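Local coordinates for protein 2,3-dihydroxybenzoate-AMP ligase (Mycobacterium smegmatis, PDB 5KEI) that belongs to the ANL clan of AMP-binding enzymes, with a large N-terminal AMP-binding region followed by a smaller AMP-binding C-terminal domain, at residues A[39-44]-A[407-412]; A[355-360]-A[413-418]. All blocks are in the same frame, centred on the assembly; numbering follows the deposited sequence.

The two contacts illustrate how one continuous loop can tie distant pieces of a chain together. Residues 407-412 of contact 1 run straight into 413-418 of contact 2, and this loop links strand 402-407 to helix 419-425. The contact centres lie about 13 Å apart, contact 2 the nearer to the centre of the chain, at about 8 Å against about 17 Å for contact 1. The loop also reaches the 355-360 segment, with probable hydrogen bonds from Leu412 N to Glu357 O (2.9 Å) and between Tyr410 OH and Leu360 N (3.1 Å). Contact 2 includes a motif lining the nucleotide pocket in relatives, whereas contact 1 joins the same loop to the segment after helix 30-38.

Contact 1: A[39-44]-A[407-412]; sequences AGYWRD and RGPYTL
The indole NE1 of Trp42 donates a hydrogen bond to the backbone carbonyl Pro409 O over 2.9 Å, and this is the one hydrogen bond between the two segments. It is nearly straight, with an N-H...O angle of 165°. The oxygen lies in the indole plane, at the ring edge, and the N-H in turn meets a lone pair of the carbonyl in its own plane. The bond gives the N-H of this buried indole a partner. Chi1 (-73°) places CG beside the backbone N, and chi2 (21°) turns the NE1 edge toward Pro409, even though CB does not point that way. Phe28, meeting it edge-to-face, and Tyr36 pack against the indole.

Beside this bond, Tyr41 supplies the apolar half of the contact. Its CD2 approaches Pro409 CB obliquely at 3.8 Å, while the methyl of Ala39 rests above one ring face near the rim. The tyrosine hydroxyl goes to Asp383, and Tyr232 of helix 227-240 meets its ring. Pro409 thus meets Trp42 through its carbonyl oxygen and Tyr41 through CB of its ring.

The loop carrying both aromatic residues is shaped where helix 30-38 ends: Gly40 takes a positive phi and closes a Schellman motif. Its carbonyl receives Arg43 NH1 at 3.2 Å (Gly40 O), in the guanidinium plane, which folds the arginine back over the turn. In this ANL fold, the loop that follows a Schellman-capped helix packs, through Tyr41 and Trp42, on the loop leaving strand 402-407 of the AMP-binding region.

Contact 2: A[355-360]-A[413-418]; sequences MAEGLL and NGYFNA
Glu357 and Tyr415 face one another with their CA atoms 8.5 Å apart, the closest pair of CA atoms across the two segments, and the glutamate sits at the third position of a type I beta turn from Met355 to Gly358. The turn is closed by Gly358 N bonding to Met355 O at 3.0 Å. By sequence, Met355, Ala356 and Glu357 complete the motif known as A5 in ANL enzymes, which in relatives lines the nucleotide pocket; the same role is probable here.

A gap this wide between backbones has to be bridged by long side chains. Tyr415 OH donates to Glu357 OE2 over 2.6 Å, a short bond between two buried groups. The carboxylate oxygen is met on its anti side, with the hydroxyl 16° out of the carboxylate plane. Seen from the tyrosine, the oxygen lies near the ring plane, at the hydroxyl edge, while the carboxylate itself is turned 78° from the ring.

The glutamate chain is folded to make this possible: chi1 sets CG beside the backbone N, 3.9 Å from Tyr415 CE2, and a bend at chi2 (88°) then turns the carboxylate toward the hydroxyl. Ile223 and Tyr432 touch both side chains.

Glu357 OE2 also bonds to Ser213, at the start of a glycine-rich sequence resembling the family's phosphate-binding loop. Two hydroxyls thus grip one oxygen, which should limit rotation of the carboxylate. On the tyrosine side, the backbone is secured by the next helix, 419-425: Asn422 OD1 accepts the bond from Tyr415 N.

Contact 1: A[39-44]-A[407-412]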
ATOM      1  N   ALA A  39      21.943  11.171  -5.900  1.00 36.43           N
ATOM      2  CA  ALA A  39      22.143   9.852  -6.523  1.00 29.03           C
ATOM      3  C   ALA A  39      21.236   9.622  -7.730  1.00 27.97           C
ATOM      4  O   ALA A  39      21.291   8.566  -8.365  1.00 26.65           O
ATOM      5  CB  ALA A  39      21.931   8.747  -5.497  1.00 28.48           C
ATOM      6  N   GLY A  40      20.384  10.597  -8.033  1.00 26.50           N
ATOM      7  CA  GLY A  40      19.491  10.489  -9.176  1.00 26.99           C
ATOM      8  C   GLY A  40      18.148   9.807  -8.928  1.00 32.73           C
ATOM      9  O   GLY A  40      17.352   9.659  -9.858  1.00 31.69           O
ATOM     10  N   TYR A  41      17.886   9.382  -7.691  1.00 27.70           N
ATOM     11  CA  TYR A  41      16.589   8.787  -7.352  1.00 28.71           C
ATOM     12  C   TYR A  41      15.474   9.843  -7.419  1.00 28.58           C
ATOM     13  O   TYR A  41      14.485   9.682  -8.137  1.00 29.24           O
ATOM     14  CB  TYR A  41      16.621   8.161  -5.960  1.00 26.48           C
ATOM     15  CG  TYR A  41      17.754   7.194  -5.725  1.00 28.63           C
ATOM     16  CD1 TYR A  41      18.234   6.389  -6.743  1.00 29.82           C
ATOM     17  CD2 TYR A  41      18.362   7.101  -4.476  1.00 32.25           C
ATOM     18  CE1 TYR A  41      19.286   5.517  -6.521  1.00 31.38           C
ATOM     19  CE2 TYR A  41      19.410   6.233  -4.246  1.00 27.74           C
ATOM     20  CZ  TYR A  41      19.871   5.441  -5.267  1.00 28.60           C
ATOM     21  OH  TYR A  41      20.926   4.562  -5.030  1.00 30.99           O
ATOM     22  N   TRP A  42      15.666  10.923  -6.664  1.00 28.97           N
ATOM     23  CA  TRP A  42      14.715  12.026  -6.543  1.00 28.05           C
ATOM     24  C   TRP A  42      14.935  13.134  -7.578  1.00 32.65           C
ATOM     25  O   TRP A  42      15.920  13.866  -7.500  1.00 30.99           O
ATOM     26  CB  TRP A  42      14.820  12.621  -5.144  1.00 28.72           C
ATOM     27  CG  TRP A  42      14.246  11.766  -4.058  1.00 30.89           C
ATOM     28  CD1 TRP A  42      14.026  10.417  -4.098  1.00 29.09           C
ATOM     29  CD2 TRP A  42      13.790  12.207  -2.777  1.00 29.21           C
ATOM     30  NE1 TRP A  42      13.473   9.996  -2.919  1.00 29.45           N
ATOM     31  CE2 TRP A  42      13.305  11.082  -2.089  1.00 23.95           C
ATOM     32  CE3 TRP A  42      13.729  13.460  -2.142  1.00 28.16           C
ATOM     33  CZ2 TRP A  42      12.791  11.149  -0.803  1.00 23.57           C
ATOM     34  CZ3 TRP A  42      13.207  13.528  -0.867  1.00 28.16           C
ATOM     35  CH2 TRP A  42      12.749  12.376  -0.209  1.00 24.49           C
ATOM     36  N   ARG A  43      14.009  13.284  -8.521  1.00 31.83           N
ATOM     37  CA  ARG A  43      14.241  14.154  -9.675  1.00 33.12           C
ATOM     38  C   ARG A  43      13.425  15.449  -9.687  1.00 37.59           C
ATOM     39  O   ARG A  43      13.271  16.083 -10.735  1.00 38.97           O
ATOM     40  CB  ARG A  43      13.965  13.381 -10.957  1.00 29.85           C
ATOM     41  CG  ARG A  43      14.849  12.175 -11.128  1.00 32.95           C
ATOM     42  CD  ARG A  43      16.300  12.576 -11.321  1.00 34.14           C
ATOM     43  NE  ARG A  43      16.688  12.693 -12.726  1.00 48.51           N
ATOM     44  CZ  ARG A  43      17.480  11.832 -13.369  1.00 50.32           C
ATOM     45  NH1 ARG A  43      17.983  10.766 -12.750  1.00 46.31           N
ATOM     46  NH2 ARG A  43      17.777  12.038 -14.644  1.00 59.62           N
ATOM     47  N   ASP A  44      12.869  15.809  -8.535  1.00 35.47           N
ATOM     48  CA  ASP A  44      12.273  17.130  -8.321  1.00 36.59           C
ATOM     49  C   ASP A  44      11.024  17.434  -9.148  1.00 36.94           C
ATOM     50  O   ASP A  44      10.561  18.585  -9.175  1.00 38.05           O
ATOM     51  CB  ASP A  44      13.328  18.212  -8.589  1.00 36.37           C
ATOM     52  CG  ASP A  44      14.568  18.030  -7.741  1.00 38.15           C
ATOM     53  OD1 ASP A  44      14.430  17.758  -6.523  1.00 35.70           O
ATOM     54  OD2 ASP A  44      15.680  18.140  -8.293  1.00 36.21           O
ATOM     55  N   ARG A 407      14.598   0.839   5.463  1.00 35.63           N
ATOM     56  CA  ARG A 407      14.669   2.275   5.297  1.00 35.20           C
ATOM     57  C   ARG A 407      15.299   2.535   3.932  1.00 36.33           C
ATOM     58  O   ARG A 407      16.219   1.826   3.536  1.00 33.40           O
ATOM     59  CB  ARG A 407      15.491   2.901   6.414  1.00 35.48           C
ATOM     60  CG  ARG A 407      15.381   4.393   6.520  1.00 37.79           C
ATOM     61  CD  ARG A 407      16.284   4.897   7.632  1.00 39.29           C
ATOM     62  NE  ARG A 407      17.702   4.708   7.324  1.00 38.48           N
ATOM     63  CZ  ARG A 407      18.677   4.897   8.209  1.00 41.99           C
ATOM     64  NH1 ARG A 407      18.381   5.274   9.444  1.00 43.23           N
ATOM     65  NH2 ARG A 407      19.946   4.705   7.871  1.00 40.69           N
ATOM     66  N   GLY A 408      14.792   3.530   3.209  1.00 34.22           N
ATOM     67  CA  GLY A 408      15.336   3.866   1.912  1.00 32.22           C
ATOM     68  C   GLY A 408      14.605   4.968   1.170  1.00 33.80           C
ATOM     69  O   GLY A 408      13.681   5.595   1.696  1.00 33.23           O
ATOM     70  N   PRO A 409      15.003   5.192  -0.086  1.00 32.59           N
ATOM     71  CA  PRO A 409      14.582   6.348  -0.889  1.00 31.13           C
ATOM     72  C   PRO A 409      13.086   6.410  -1.233  1.00 30.71           C
ATOM     73  O   PRO A 409      12.645   7.407  -1.815  1.00 27.38           O
ATOM     74  CB  PRO A 409      15.426   6.206  -2.167  1.00 29.33           C
ATOM     75  CG  PRO A 409      15.784   4.740  -2.232  1.00 30.47           C
ATOM     76  CD  PRO A 409      15.940   4.312  -0.809  1.00 29.46           C
ATOM     77  N   TYR A 410      12.314   5.382  -0.892  1.00 30.85           N
ATOM     78  CA  TYR A 410      10.874   5.433  -1.144  1.00 29.91           C
ATOM     79  C   TYR A 410      10.085   4.707  -0.040  1.00 31.01           C
ATOM     80  O   TYR A 410       8.931   4.349  -0.237  1.00 30.91           O
ATOM     81  CB  TYR A 410      10.544   4.856  -2.536  1.00 28.25           C
ATOM     82  CG  TYR A 410      11.101   3.468  -2.735  1.00 26.40           C
ATOM     83  CD1 TYR A 410      10.335   2.357  -2.436  1.00 26.72           C
ATOM     84  CD2 TYR A 410      12.399   3.270  -3.191  1.00 28.52           C
ATOM     85  CE1 TYR A 410      10.830   1.092  -2.579  1.00 27.27           C
ATOM     86  CE2 TYR A 410      12.912   1.989  -3.351  1.00 31.54           C
ATOM     87  CZ  TYR A 410      12.115   0.906  -3.032  1.00 29.21           C
ATOM     88  OH  TYR A 410      12.570  -0.372  -3.163  1.00 23.85           O
ATOM     89  N   THR A 411      10.713   4.517   1.120  1.00 29.80           N
ATOM     90  CA  THR A 411      10.070   3.890   2.277  1.00 28.33           C
ATOM     91  C   THR A 411       9.636   4.951   3.293  1.00 29.14           C
ATOM     92  O   THR A 411      10.415   5.836   3.651  1.00 31.23           O
ATOM     93  CB  THR A 411      11.008   2.855   2.960  1.00 30.42           C
ATOM     94  OG1 THR A 411      11.184   1.726   2.090  1.00 30.17           O
ATOM     95  CG2 THR A 411      10.411   2.365   4.286  1.00 29.45           C
ATOM     96  N   LEU A 412       8.390   4.868   3.751  1.00 24.73           N
ATOM     97  CA  LEU A 412       7.818   5.923   4.581  1.00 25.05           C
ATOM     98  C   LEU A 412       8.523   6.059   5.929  1.00 27.01           C
ATOM     99  O   LEU A 412       9.140   5.120   6.426  1.00 31.58           O
ATOM    100  CB  LEU A 412       6.327   5.679   4.799  1.00 27.81           C
ATOM    101  CG  LEU A 412       5.910   4.853   6.012  1.00 27.44           C
ATOM    102  CD1 LEU A 412       4.400   4.876   6.144  1.00 22.13           C
ATOM    103  CD2 LEU A 412       6.415   3.428   5.908  1.00 26.77           C
TER

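Contact 2: A[355-360]-A[413-418]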
ATOM      1  N   MET A 355       5.675  -3.926  -0.476  1.00 34.32           N
ATOM      2  CA  MET A 355       4.681  -3.459   0.469  1.00 31.82           C
ATOM      3  C   MET A 355       4.396  -2.000   0.154  1.00 30.98           C
ATOM      4  O   MET A 355       5.295  -1.265  -0.288  1.00 28.75           O
ATOM      5  CB  MET A 355       5.175  -3.630   1.909  1.00 33.31           C
ATOM      6  CG  MET A 355       6.427  -2.836   2.237  1.00 30.32           C
ATOM      7  SD  MET A 355       7.380  -3.514   3.599  1.00 38.07           S
ATOM      8  CE  MET A 355       8.052  -5.005   2.830  1.00 36.22           C
ATOM      9  N   ALA A 356       3.147  -1.594   0.356  1.00 24.76           N
ATOM     10  CA  ALA A 356       2.724  -0.221   0.101  1.00 26.98           C
ATOM     11  C   ALA A 356       3.592   0.807   0.840  1.00 24.50           C
ATOM     12  O   ALA A 356       3.771   1.933   0.380  1.00 25.56           O
ATOM     13  CB  ALA A 356       1.256  -0.059   0.494  1.00 27.26           C
ATOM     14  N   GLU A 357       4.127   0.395   1.985  1.00 25.31           N
ATOM     15  CA  GLU A 357       4.987   1.232   2.809  1.00 26.26           C
ATOM     16  C   GLU A 357       6.308   1.645   2.150  1.00 28.45           C
ATOM     17  O   GLU A 357       6.950   2.600   2.585  1.00 27.60           O
ATOM     18  CB  GLU A 357       5.292   0.508   4.121  1.00 25.75           C
ATOM     19  CG  GLU A 357       4.166   0.565   5.162  1.00 26.32           C
ATOM     20  CD  GLU A 357       3.131  -0.566   5.034  1.00 32.70           C
ATOM     21  OE1 GLU A 357       3.133  -1.325   4.031  1.00 33.88           O
ATOM     22  OE2 GLU A 357       2.308  -0.703   5.959  1.00 28.30           O
ATOM     23  N   GLY A 358       6.729   0.927   1.114  1.00 28.10           N
ATOM     24  CA  GLY A 358       8.022   1.209   0.522  1.00 25.56           C
ATOM     25  C   GLY A 358       8.709   0.009  -0.099  1.00 26.39           C
ATOM     26  O   GLY A 358       8.366  -0.380  -1.219  1.00 28.52           O
ATOM     27  N   LEU A 359       9.661  -0.571   0.630  1.00 28.47           N
ATOM     28  CA  LEU A 359      10.618  -1.563   0.103  1.00 28.82           C
ATOM     29  C   LEU A 359      10.067  -2.525  -0.939  1.00 29.65           C
ATOM     30  O   LEU A 359       9.067  -3.208  -0.712  1.00 29.34           O
ATOM     31  CB  LEU A 359      11.217  -2.403   1.236  1.00 28.00           C
ATOM     32  CG  LEU A 359      12.357  -3.328   0.760  1.00 33.67           C
ATOM     33  CD1 LEU A 359      13.604  -2.544   0.405  1.00 29.97           C
ATOM     34  CD2 LEU A 359      12.684  -4.421   1.760  1.00 34.12           C
ATOM     35  N   LEU A 360      10.731  -2.560  -2.095  1.00 30.99           N
ATOM     36  CA  LEU A 360      10.393  -3.514  -3.136  1.00 27.19           C
ATOM     37  C   LEU A 360      11.565  -4.468  -3.388  1.00 32.11           C
ATOM     38  O   LEU A 360      12.713  -4.033  -3.551  1.00 28.28           O
ATOM     39  CB  LEU A 360      10.000  -2.791  -4.425  1.00 25.67           C
ATOM     40  CG  LEU A 360       8.744  -1.916  -4.385  1.00 30.07           C
ATOM     41  CD1 LEU A 360       8.649  -1.029  -5.627  1.00 24.31           C
ATOM     42  CD2 LEU A 360       7.530  -2.786  -4.280  1.00 28.55           C
ATOM     43  N   ASN A 413       8.432   7.253   6.498  1.00 29.45           N
ATOM     44  CA  ASN A 413       9.064   7.569   7.767  1.00 28.85           C
ATOM     45  C   ASN A 413       8.017   7.693   8.873  1.00 29.52           C
ATOM     46  O   ASN A 413       8.344   7.851  10.040  1.00 29.40           O
ATOM     47  CB  ASN A 413       9.874   8.844   7.620  1.00 27.33           C
ATOM     48  CG  ASN A 413      10.879   8.747   6.500  1.00 31.03           C
ATOM     49  OD1 ASN A 413      11.947   8.169   6.678  1.00 31.13           O
ATOM     50  ND2 ASN A 413      10.538   9.291   5.329  1.00 26.21           N
ATOM     51  N   GLY A 414       6.754   7.606   8.474  1.00 28.39           N
ATOM     52  CA  GLY A 414       5.643   7.454   9.388  1.00 25.99           C
ATOM     53  C   GLY A 414       4.353   7.307   8.603  1.00 27.18           C
ATOM     54  O   GLY A 414       4.255   7.766   7.467  1.00 27.84           O
ATOM     55  N   TYR A 415       3.360   6.652   9.193  1.00 25.49           N
ATOM     56  CA  TYR A 415       2.025   6.655   8.626  1.00 25.62           C
ATOM     57  C   TYR A 415       1.427   8.056   8.718  1.00 29.02           C
ATOM     58  O   TYR A 415       1.897   8.897   9.497  1.00 28.96           O
ATOM     59  CB  TYR A 415       1.139   5.644   9.341  1.00 26.24           C
ATOM     60  CG  TYR A 415       1.523   4.220   9.060  1.00 25.41           C
ATOM     61  CD1 TYR A 415       2.152   3.454  10.025  1.00 25.86           C
ATOM     62  CD2 TYR A 415       1.260   3.637   7.824  1.00 26.49           C
ATOM     63  CE1 TYR A 415       2.509   2.163   9.780  1.00 26.03           C
ATOM     64  CE2 TYR A 415       1.607   2.320   7.569  1.00 26.21           C
ATOM     65  CZ  TYR A 415       2.238   1.589   8.561  1.00 27.88           C
ATOM     66  OH  TYR A 415       2.607   0.277   8.354  1.00 28.62           O
ATOM     67  N   PHE A 416       0.397   8.318   7.920  1.00 29.82           N
ATOM     68  CA  PHE A 416      -0.191   9.659   7.888  1.00 28.61           C
ATOM     69  C   PHE A 416      -1.161   9.875   9.041  1.00 30.51           C
ATOM     70  O   PHE A 416      -2.088   9.088   9.226  1.00 32.05           O
ATOM     71  CB  PHE A 416      -0.909   9.903   6.571  1.00 27.95           C
ATOM     72  CG  PHE A 416      -1.414  11.303   6.414  1.00 32.39           C
ATOM     73  CD1 PHE A 416      -0.572  12.312   5.952  1.00 29.56           C
ATOM     74  CD2 PHE A 416      -2.726  11.621   6.742  1.00 31.11           C
ATOM     75  CE1 PHE A 416      -1.037  13.613   5.807  1.00 29.46           C
ATOM     76  CE2 PHE A 416      -3.190  12.920   6.601  1.00 32.43           C
ATOM     77  CZ  PHE A 416      -2.341  13.917   6.133  1.00 32.62           C
ATOM     78  N   ASN A 417      -0.941  10.937   9.811  1.00 32.71           N
ATOM     79  CA  ASN A 417      -1.851  11.295  10.895  1.00 31.98           C
ATOM     80  C   ASN A 417      -2.124  10.095  11.795  1.00 33.08           C
ATOM     81  O   ASN A 417      -3.265   9.672  11.958  1.00 34.56           O
ATOM     82  CB  ASN A 417      -3.152  11.841  10.314  1.00 31.07           C
ATOM     83  CG  ASN A 417      -4.020  12.510  11.351  1.00 33.42           C
ATOM     84  OD1 ASN A 417      -3.547  12.893  12.415  1.00 36.09           O
ATOM     85  ND2 ASN A 417      -5.293  12.669  11.037  1.00 30.37           N
ATOM     86  N   ALA A 418      -1.058   9.509  12.330  1.00 34.37           N
ATOM     87  CA  ALA A 418      -1.178   8.276  13.100  1.00 34.30           C
ATOM     88  C   ALA A 418      -0.036   8.173  14.099  1.00 35.29           C
ATOM     89  O   ALA A 418       0.746   7.219  14.075  1.00 36.50           O
ATOM     90  CB  ALA A 418      -1.193   7.060  12.167  1.00 34.83           C
TER